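Local coordinates for protein possible prolidase (Bifidobacterium longum NCC2705, PDB 2P9B) that probably hydrolyses carbon-nitrogen bonds other than peptide bonds, as expected of the metal-dependent amidohydrolase family with its TIM-barrel fold, at residues V138-V143 with A192-A197; I159-P164 with G198-K203; R358-L363 with D412-L417. All coordinates share one frame; numbering follows the deposited sequence.

Overall arrangement
Contacts 1 and 2 are neighbours, with centres about 7 Å apart, and they touch through Asn194, whose ND2 bonds to Pro164 O. Their segments alternate along the chain: 138-143 leads into helix 141-150; next, 159-164 extends strand 158-160; then 192-197 lies at the late part of helix 184-196, just before 198-203 enters strand 202-205. Together they tie consecutive strands and helices of the barrel-type domain to one another. Contact 3 comes later in sequence and lies on the opposite side of the chain's centre, about 34 Å from contact 1 and 28 Å from contact 2 between centres. There helix 356-367 meets the connection between strands 403-406 and 422-425, so late parts of the chain close on each other.

Contact 1 (V138-V143 with A192-A197); sequences VGYEVV and AQNLKA
Gln193 and Asn194, near the end of helix 184-196, both approach the hydroxyl of Tyr140, but only Asn194 bonds to it. The carbonyl O of Gln193 stays 3.9 Å from Tyr140 OH, too far to bond. Asn194 OD1 accepts a hydrogen bond from Tyr140 OH at 2.5 Å. The acceptor lies in the plane of the ring, and the hydroxyl approaches in the plane of the amide carbonyl; ring and amide planes stand 87° apart. An asparagine suits this place because its other branch can donate: ND2 bonds to Pro164 O, which fixes which way round the amide sits. One turn on, Ala197 covers a face of the same ring. Its CB stands 3.3 Å from the Tyr140 ring centroid, 13° off the normal, a close CH-pi contact that the small methyl allows. The carbonyl O of Ala197 meets CG1 of Val143 at 3.7 Å. Tyr140, the N-cap residue of helix 141-150, directs its CB toward 192-197, and chi1 of -63° puts CG on the side of the backbone N. Held by its hydroxyl and by a methyl over one face, the ring is probably restrained, and Asn194 OD1, buried, gains the donor it needs.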
# COMPACT_ATOMS: atom_id res chain seq x y z
N VAL A 138 -13.16 6.10 8.82
CA VAL A 138 -13.97 6.87 9.76
C VAL A 138 -14.85 5.90 10.53
O VAL A 138 -14.89 5.92 11.77
CB VAL A 138 -14.85 7.91 9.03
CG1 VAL A 138 -15.78 8.59 10.02
CG2 VAL A 138 -13.97 8.94 8.34
N GLY A 139 -15.56 5.06 9.79
CA GLY A 139 -16.43 4.07 10.40
C GLY A 139 -16.27 2.77 9.62
O GLY A 139 -15.15 2.31 9.42
N TYR A 140 -17.38 2.20 9.17
CA TYR A 140 -17.31 0.96 8.41
C TYR A 140 -17.73 1.13 6.96
O TYR A 140 -18.15 0.17 6.29
CB TYR A 140 -18.13 -0.11 9.13
CG TYR A 140 -17.55 -0.41 10.49
CD1 TYR A 140 -16.26 -0.93 10.61
CD2 TYR A 140 -18.24 -0.08 11.66
CE1 TYR A 140 -15.66 -1.11 11.86
CE2 TYR A 140 -17.64 -0.26 12.92
CZ TYR A 140 -16.36 -0.78 13.01
OH TYR A 140 -15.76 -0.94 14.24
N GLU A 141 -17.57 2.36 6.46
CA GLU A 141 -17.92 2.69 5.08
C GLU A 141 -17.02 2.01 4.05
O GLU A 141 -17.44 1.77 2.92
CB GLU A 141 -17.89 4.21 4.87
CG GLU A 141 -16.51 4.88 4.95
CD GLU A 141 -15.95 4.97 6.36
OE1 GLU A 141 -16.72 4.80 7.33
OE2 GLU A 141 -14.74 5.23 6.51
N VAL A 142 -15.78 1.72 4.43
CA VAL A 142 -14.87 1.06 3.50
C VAL A 142 -15.22 -0.43 3.45
O VAL A 142 -15.10 -1.07 2.41
CB VAL A 142 -13.39 1.25 3.88
CG1 VAL A 142 -12.48 0.65 2.81
CG2 VAL A 142 -13.08 2.74 4.02
N VAL A 143 -15.66 -0.97 4.58
CA VAL A 143 -16.05 -2.37 4.61
C VAL A 143 -17.21 -2.52 3.62
O VAL A 143 -17.25 -3.44 2.82
CB VAL A 143 -16.53 -2.81 6.01
CG1 VAL A 143 -17.18 -4.18 5.94
CG2 VAL A 143 -15.34 -2.85 6.97
N ALA A 192 -12.28 -6.69 18.74
CA ALA A 192 -13.39 -7.60 18.48
C ALA A 192 -14.53 -6.84 17.79
O ALA A 192 -15.21 -7.38 16.91
CB ALA A 192 -13.89 -8.21 19.77
N GLN A 193 -14.72 -5.59 18.19
CA GLN A 193 -15.77 -4.75 17.60
C GLN A 193 -15.48 -4.56 16.12
O GLN A 193 -16.39 -4.63 15.29
CB GLN A 193 -15.83 -3.39 18.31
CG GLN A 193 -16.09 -3.51 19.81
CD GLN A 193 -16.23 -2.16 20.50
OE1 GLN A 193 -15.37 -1.29 20.39
NE2 GLN A 193 -17.33 -1.99 21.23
N ASN A 194 -14.22 -4.32 15.78
CA ASN A 194 -13.84 -4.13 14.39
C ASN A 194 -14.02 -5.42 13.60
O ASN A 194 -14.55 -5.40 12.50
CB ASN A 194 -12.39 -3.67 14.28
CG ASN A 194 -12.27 -2.16 14.15
OD1 ASN A 194 -13.27 -1.45 14.16
ND2 ASN A 194 -11.04 -1.67 14.02
N LEU A 195 -13.57 -6.53 14.17
CA LEU A 195 -13.70 -7.82 13.51
C LEU A 195 -15.17 -8.16 13.27
O LEU A 195 -15.55 -8.60 12.18
CB LEU A 195 -13.03 -8.91 14.35
CG LEU A 195 -11.51 -8.78 14.50
CD1 LEU A 195 -11.00 -9.76 15.55
CD2 LEU A 195 -10.85 -9.04 13.16
N LYS A 196 -16.00 -7.96 14.29
CA LYS A 196 -17.43 -8.24 14.18
C LYS A 196 -18.04 -7.39 13.06
O LYS A 196 -18.96 -7.83 12.37
CB LYS A 196 -18.12 -7.94 15.52
CG LYS A 196 -19.64 -8.14 15.51
CD LYS A 196 -20.04 -9.55 15.08
CE LYS A 196 -21.55 -9.67 14.94
NZ LYS A 196 -21.96 -10.88 14.17
N ALA A 197 -17.51 -6.18 12.88
CA ALA A 197 -18.00 -5.27 11.86
C ALA A 197 -17.56 -5.66 10.45
O ALA A 197 -18.03 -5.08 9.47
CB ALA A 197 -17.54 -3.85 12.17

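Contact 2 (I159-P164 with G198-K203); sequences ILASGP and GVNAIK
The amide of Asn200 is the flat side-chain group here, and it turns both polar atoms onto the backbone of 159-161. OD1 accepts from Ala161 N at 2.7 Å, with the donor tilted 30° from the amide carbonyl plane, and ND2 makes a weak bond to Ile159 O at 3.5 Å. CG of Asn200 lies between the backbone N and the carbonyl carbon (chi1 62°), a crowded position. Leu160 crosses the amide at about a right angle, its CG 3.7 Å from Asn200 ND2. Ala161 is gripped a second time: its O accepts from Asn200 N at 2.9 Å, in the carbonyl plane. The carboxamide suits the place because, beyond this backbone bond, it offers an acceptor for Ala161 N and, weakly, a donor for Ile159 O. Arg146 NH1 also bonds to OD1, and its charge would probably polarise the amide.

Val199 places CG1 3.5 Å from Ser162 O, and a CB on Gly163 would collide with that methyl; positive phi also favours glycine there. Ser162 CA makes a C-H...O contact of 3.1 Å with Ala201 O. The small CB of Ala201 packs on Ala161 O and lies 4.2 Å from Leu160 CB. Farther on, a water gives its hydrogens to Ser162 O and Pro164 O and accepts from Lys203 N, joining the loop after strand 158-160 to the start of strand 202-205. Ser162 OG bonds to Gly163 O on a lone pair.

The touching parts, 159-163 and 199-203, run 73° apart, and strand 158-160 pairs with 129-134 while 202-205 pairs with 243-247. The contact probably joins the ends of neighbouring barrel strands, with helix 184-196 in the connection between them, as in a beta-alpha-beta unit of the amidohydrolase TIM barrel.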
# COMPACT_ATOMS: atom_id res chain seq x y z
N ILE A 159 -9.78 -4.35 -1.84
CA ILE A 159 -9.56 -3.59 -0.62
C ILE A 159 -9.46 -4.36 0.69
O ILE A 159 -10.28 -5.24 0.98
CB ILE A 159 -10.70 -2.54 -0.41
CG1 ILE A 159 -10.76 -1.57 -1.59
CG2 ILE A 159 -10.48 -1.77 0.90
CD1 ILE A 159 -11.93 -0.59 -1.51
N LEU A 160 -8.43 -4.05 1.47
CA LEU A 160 -8.29 -4.61 2.81
C LEU A 160 -8.69 -3.41 3.66
O LEU A 160 -7.96 -2.42 3.73
CB LEU A 160 -6.85 -5.01 3.12
CG LEU A 160 -6.45 -6.43 2.70
CD1 LEU A 160 -6.29 -6.50 1.19
CD2 LEU A 160 -5.14 -6.78 3.40
N ALA A 161 -9.87 -3.48 4.26
CA ALA A 161 -10.40 -2.39 5.08
C ALA A 161 -10.10 -2.58 6.56
O ALA A 161 -10.36 -3.64 7.11
CB ALA A 161 -11.91 -2.27 4.87
N SER A 162 -9.57 -1.54 7.18
CA SER A 162 -9.21 -1.59 8.59
C SER A 162 -10.28 -1.11 9.56
O SER A 162 -10.20 -1.40 10.75
CB SER A 162 -7.98 -0.71 8.82
OG SER A 162 -8.35 0.65 8.66
N GLY A 163 -11.27 -0.39 9.06
CA GLY A 163 -12.26 0.16 9.97
C GLY A 163 -11.51 1.27 10.70
O GLY A 163 -10.42 1.65 10.28
N PRO A 164 -12.06 1.82 11.80
CA PRO A 164 -11.31 2.89 12.48
C PRO A 164 -10.03 2.39 13.14
O PRO A 164 -9.97 1.25 13.61
CB PRO A 164 -12.32 3.43 13.50
CG PRO A 164 -13.28 2.30 13.69
CD PRO A 164 -13.42 1.70 12.33
N GLY A 198 -16.65 -6.63 10.35
CA GLY A 198 -16.21 -7.10 9.05
C GLY A 198 -14.88 -6.63 8.48
O GLY A 198 -14.60 -6.87 7.31
N VAL A 199 -14.04 -5.98 9.28
CA VAL A 199 -12.76 -5.52 8.74
C VAL A 199 -11.87 -6.70 8.37
O VAL A 199 -12.04 -7.81 8.88
CB VAL A 199 -12.00 -4.63 9.75
CG1 VAL A 199 -12.90 -3.51 10.24
CG2 VAL A 199 -11.48 -5.47 10.92
N ASN A 200 -10.93 -6.48 7.45
CA ASN A 200 -9.98 -7.52 7.08
C ASN A 200 -8.56 -6.95 7.14
O ASN A 200 -7.67 -7.34 6.39
CB ASN A 200 -10.32 -8.17 5.72
CG ASN A 200 -10.27 -7.21 4.56
OD1 ASN A 200 -10.67 -6.05 4.66
ND2 ASN A 200 -9.80 -7.71 3.41
N ALA A 201 -8.39 -6.01 8.07
CA ALA A 201 -7.12 -5.35 8.37
C ALA A 201 -7.32 -4.59 9.68
O ALA A 201 -8.43 -4.21 10.02
CB ALA A 201 -6.73 -4.39 7.24
N ILE A 202 -6.24 -4.40 10.43
CA ILE A 202 -6.30 -3.66 11.69
C ILE A 202 -5.16 -2.65 11.71
O ILE A 202 -4.05 -2.95 11.26
CB ILE A 202 -6.15 -4.59 12.92
CG1 ILE A 202 -7.39 -5.48 13.07
CG2 ILE A 202 -5.97 -3.75 14.19
CD1 ILE A 202 -8.67 -4.73 13.40
N LYS A 203 -5.43 -1.46 12.23
CA LYS A 203 -4.42 -0.41 12.34
C LYS A 203 -4.35 0.09 13.79
O LYS A 203 -5.37 0.44 14.38
CB LYS A 203 -4.76 0.77 11.43
CG LYS A 203 -3.86 1.98 11.62
CD LYS A 203 -2.40 1.64 11.33
CE LYS A 203 -1.57 2.91 11.20
NZ LYS A 203 -0.25 2.63 10.56
O HOH W 1 -8.25 -0.90 12.75

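Contact 3 (R358-L363 with D412-L417); sequences RELELL and DDLRAL
An Asx turn at Asp413 opens the 3-10 segment 414-417, whose Leu414 and Leu417 pack on Leu360 and Glu361 of helix 356-367. Asp413 OD1 accepts from Arg415 N at 2.9 Å, closing the turn; Leu414, within it, faces the helix. Glu361 and Leu414 lie antiparallel alongside one another, with Glu361 CG 3.6 Å from Leu414 CB. Leu360 crosses Leu417 at about a right angle, and its CB lies 4.2 Å from Leu414 CD1. Leucines suit the place because their methyl tips, Leu360 CD2 and Leu417 CD1, meet at 3.7 Å in a buried apolar layer that Leu375 of helix 371-385 also lines. On the polar side, Arg358 NH1 and Arg415 NH2 come within 3.7 Å, their guanidinium planes 79° apart. Both form salt bridges with Asp446 of helix 439-449, which probably eases the repulsion, and Arg415 has a second with Glu418. An alanine in place of Glu361 would probably open a gap beside Leu414 CB and leave the two arginines with less nearby negative charge to offset their repulsion. The contact is consistent with the small beta domain, to which strands 403-406 and 422-425 belong, that flanks the TIM barrel in many amidohydrolases.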
# COMPACT_ATOMS: atom_id res chain seq x y z
N ARG A 358 5.21 7.72 -6.80
CA ARG A 358 6.26 8.52 -6.18
C ARG A 358 7.01 7.75 -5.11
O ARG A 358 8.21 7.95 -4.92
CB ARG A 358 5.66 9.79 -5.57
CG ARG A 358 6.68 10.69 -4.87
CD ARG A 358 7.53 11.45 -5.88
NE ARG A 358 6.78 12.54 -6.50
CZ ARG A 358 7.29 13.40 -7.36
NH1 ARG A 358 8.56 13.31 -7.73
NH2 ARG A 358 6.53 14.37 -7.85
N GLU A 359 6.32 6.85 -4.40
CA GLU A 359 6.97 6.08 -3.34
C GLU A 359 8.10 5.22 -3.87
O GLU A 359 9.11 5.01 -3.19
CB GLU A 359 5.93 5.19 -2.61
CG GLU A 359 6.47 4.47 -1.36
CD GLU A 359 6.88 5.41 -0.21
OE1 GLU A 359 6.53 6.61 -0.25
OE2 GLU A 359 7.54 4.94 0.73
N LEU A 360 7.94 4.70 -5.09
CA LEU A 360 8.99 3.87 -5.67
C LEU A 360 10.22 4.72 -5.97
O LEU A 360 11.35 4.29 -5.75
CB LEU A 360 8.51 3.18 -6.95
CG LEU A 360 7.53 2.01 -6.76
CD1 LEU A 360 6.16 2.53 -6.38
CD2 LEU A 360 7.46 1.22 -8.05
N GLU A 361 10.00 5.94 -6.46
CA GLU A 361 11.12 6.82 -6.76
C GLU A 361 11.85 7.19 -5.48
O GLU A 361 13.08 7.33 -5.47
CB GLU A 361 10.65 8.09 -7.48
CG GLU A 361 10.43 7.87 -8.97
CD GLU A 361 10.72 9.11 -9.80
OE1 GLU A 361 10.83 8.96 -11.04
OE2 GLU A 361 10.82 10.22 -9.24
N LEU A 362 11.10 7.35 -4.39
CA LEU A 362 11.68 7.70 -3.11
C LEU A 362 12.47 6.54 -2.50
O LEU A 362 13.49 6.77 -1.85
CB LEU A 362 10.58 8.16 -2.13
CG LEU A 362 9.85 9.44 -2.52
CD1 LEU A 362 8.76 9.74 -1.50
CD2 LEU A 362 10.83 10.61 -2.60
N LEU A 363 12.02 5.31 -2.69
CA LEU A 363 12.76 4.16 -2.16
C LEU A 363 14.10 4.04 -2.88
O LEU A 363 15.10 3.62 -2.31
CB LEU A 363 11.95 2.87 -2.33
CG LEU A 363 10.73 2.74 -1.40
CD1 LEU A 363 9.93 1.50 -1.79
CD2 LEU A 363 11.19 2.64 0.05
N ASP A 412 13.40 1.90 -16.83
CA ASP A 412 14.28 2.93 -17.37
C ASP A 412 13.96 4.30 -16.78
O ASP A 412 14.83 5.17 -16.70
CB ASP A 412 14.17 2.99 -18.90
CG ASP A 412 14.59 1.70 -19.56
OD1 ASP A 412 15.56 1.08 -19.09
OD2 ASP A 412 13.96 1.31 -20.57
N ASP A 413 12.71 4.48 -16.35
CA ASP A 413 12.27 5.73 -15.75
C ASP A 413 10.97 5.44 -15.00
O ASP A 413 9.94 5.20 -15.62
CB ASP A 413 12.01 6.80 -16.82
CG ASP A 413 11.86 8.19 -16.24
OD1 ASP A 413 11.31 8.33 -15.12
OD2 ASP A 413 12.29 9.16 -16.90
N LEU A 414 11.03 5.47 -13.68
CA LEU A 414 9.84 5.19 -12.88
C LEU A 414 8.69 6.15 -13.11
O LEU A 414 7.55 5.84 -12.78
CB LEU A 414 10.20 5.15 -11.39
CG LEU A 414 11.03 3.93 -10.99
CD1 LEU A 414 11.60 4.12 -9.59
CD2 LEU A 414 10.14 2.68 -11.04
N ARG A 415 8.96 7.32 -13.69
CA ARG A 415 7.88 8.27 -13.94
C ARG A 415 6.93 7.73 -15.00
O ARG A 415 5.85 8.28 -15.22
CB ARG A 415 8.44 9.64 -14.35
CG ARG A 415 7.38 10.75 -14.36
CD ARG A 415 8.01 12.11 -14.59
NE ARG A 415 8.64 12.66 -13.39
CZ ARG A 415 7.99 13.28 -12.40
NH1 ARG A 415 6.67 13.42 -12.46
NH2 ARG A 415 8.66 13.76 -11.37
N ALA A 416 7.33 6.64 -15.66
CA ALA A 416 6.49 6.01 -16.67
C ALA A 416 5.21 5.53 -15.98
O ALA A 416 4.18 5.32 -16.62
CB ALA A 416 7.21 4.83 -17.30
N LEU A 417 5.29 5.36 -14.66
CA LEU A 417 4.15 4.89 -13.88
C LEU A 417 3.09 5.97 -13.68
O LEU A 417 1.91 5.66 -13.49
CB LEU A 417 4.62 4.40 -12.50
CG LEU A 417 5.58 3.21 -12.42
CD1 LEU A 417 6.09 3.08 -11.00
CD2 LEU A 417 4.87 1.93 -12.85